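Local coordinates for thioesterase (PDB 2FUJ) that probably hydrolyses fatty acyl-CoA thioesters as a hotdog-fold thioesterase that assembles into a tetramer, at the interface of chains A and B. Coordinates in Å, arbitrary orientation; residue numbers count along the deposited sequence, not the author numbering. Chains: chain A/B, conserved hypothetical protein.

The interface of chains A and B. Residues chain A 64-68; chain B 62-65.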
# COMPACT_ATOMS: atom_id res chain seq x y z
N THR A 64 5.92 17.46 -1.29
CA THR A 64 5.49 16.82 -2.52
C THR A 64 4.30 17.64 -3.01
O THR A 64 3.30 17.80 -2.30
CB THR A 64 5.06 15.34 -2.34
OG1 THR A 64 4.10 15.23 -1.28
CG2 THR A 64 6.27 14.48 -2.05
N ASN A 65 4.42 18.17 -4.22
CA ASN A 65 3.38 18.99 -4.82
C ASN A 65 3.01 18.32 -6.13
O ASN A 65 3.68 18.50 -7.14
CB ASN A 65 3.92 20.40 -5.05
CG ASN A 65 4.52 21.01 -3.79
OD1 ASN A 65 5.72 21.27 -3.72
ND2 ASN A 65 3.68 21.22 -2.79
N VAL A 66 1.93 17.55 -6.08
CA VAL A 66 1.47 16.77 -7.22
C VAL A 66 0.13 17.20 -7.78
O VAL A 66 -0.87 17.26 -7.06
CB VAL A 66 1.40 15.27 -6.80
CG1 VAL A 66 1.05 14.38 -7.98
CG2 VAL A 66 2.73 14.86 -6.19
N ASN A 67 0.11 17.51 -9.08
CA ASN A 67 -1.12 17.91 -9.77
C ASN A 67 -1.62 16.71 -10.56
O ASN A 67 -0.86 16.08 -11.29
CB ASN A 67 -0.86 19.06 -10.75
CG ASN A 67 -0.22 20.26 -10.09
OD1 ASN A 67 -0.70 20.75 -9.07
ND2 ASN A 67 0.86 20.75 -10.67
N TYR A 68 -2.91 16.43 -10.42
CA TYR A 68 -3.54 15.31 -11.12
C TYR A 68 -4.28 15.85 -12.33
O TYR A 68 -5.31 16.49 -12.20
CB TYR A 68 -4.47 14.60 -10.14
CG TYR A 68 -3.74 14.19 -8.88
CD1 TYR A 68 -2.95 13.04 -8.85
CD2 TYR A 68 -3.79 14.98 -7.74
CE1 TYR A 68 -2.22 12.70 -7.72
CE2 TYR A 68 -3.06 14.65 -6.60
CZ TYR A 68 -2.27 13.51 -6.60
OH TYR A 68 -1.55 13.17 -5.48
N ALA B 62 -7.65 17.61 -7.49
CA ALA B 62 -6.88 18.22 -8.56
C ALA B 62 -5.42 18.35 -8.20
O ALA B 62 -4.55 18.35 -9.07
CB ALA B 62 -7.46 19.59 -8.90
N ALA B 63 -5.14 18.46 -6.90
CA ALA B 63 -3.76 18.59 -6.44
C ALA B 63 -3.58 18.29 -4.95
O ALA B 63 -4.48 18.55 -4.14
CB ALA B 63 -3.25 20.01 -6.73
N THR B 64 -2.43 17.73 -4.60
CA THR B 64 -2.09 17.46 -3.21
C THR B 64 -0.75 18.14 -2.97
O THR B 64 0.23 17.87 -3.67
CB THR B 64 -1.95 15.95 -2.90
OG1 THR B 64 -1.07 15.32 -3.84
CG2 THR B 64 -3.32 15.28 -2.93
N ASN B 65 -0.73 19.05 -2.01
CA ASN B 65 0.47 19.81 -1.67
C ASN B 65 0.75 19.54 -0.21
O ASN B 65 0.16 20.16 0.67
CB ASN B 65 0.21 21.29 -1.92
CG ASN B 65 -0.29 21.56 -3.33
OD1 ASN B 65 -1.42 22.01 -3.52
ND2 ASN B 65 0.53 21.28 -4.32
O HOH W 1 1.56 15.69 -2.63
O HOH W 2 0.61 21.88 -7.02
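The ring of A:Tyr68 lies across the side chain of B:Thr64, its CE2 edge 3.7 Å from the methyl CG2, and CD2 rests near CA of B:Ala63. These apolar contacts lie at a junction where strand 58-68 of each chain pairs antiparallel with its copy, in the tetrameric hotdog assembly. Tyrosine suits this place because its ring reaches along the neighbouring strand from B:Ala62 to B:Thr64 and carries a hydroxyl at its far end: the backbone around B:Ala62 and B:Ala63 meets the ring at its edge, while the carbonyl carbon of A:Val66 lies over one face, toward the rim. The small methyl CB of B:Ala63 leaves the place beside it to A:Asn67, whose OD1 comes within 3.5 Å of that CB. A:Val66, branched at CB as strands readily accept, carries its methyls on the same side of the sheet as the tyrosine.

Backbone hydrogen bonds join the strands. A:Val66 and B:Thr64 form a reciprocal pair, with N of A:Val66 giving to O of B:Thr64 at 3.0 Å and N of B:Thr64 returning a bond to O of A:Val66. Farther along, N of A:Tyr68 gives a hydrogen bond to O of B:Ala62 (2.9 Å).

At the tip of the ring, the phenol OH and the hydroxyl OG1 of B:Thr64 share a hydrogen bond of 2.7 Å, in which either could be the donor. Threonine supplies both methyl and hydroxyl here; chi1 of 52° sets OG1 between its own N and carbonyl carbon, facing the phenol. Water 1 joins OG1 and O of B:Thr64 to the same two atoms of A:Thr64, gathering four oxygens near the two-fold axis.

On the opposite side of the sheet, A:Asn65 and B:Asn65 cross at about a right angle, their amide planes 39° apart and their ND2 atoms in contact without a hydrogen bond. Asparagine's short amide can still engage water: ND2 of B:Asn65 bonds water 2 at 2.8 Å, and that water lies 2.7 Å from OD1 of A:Asn67.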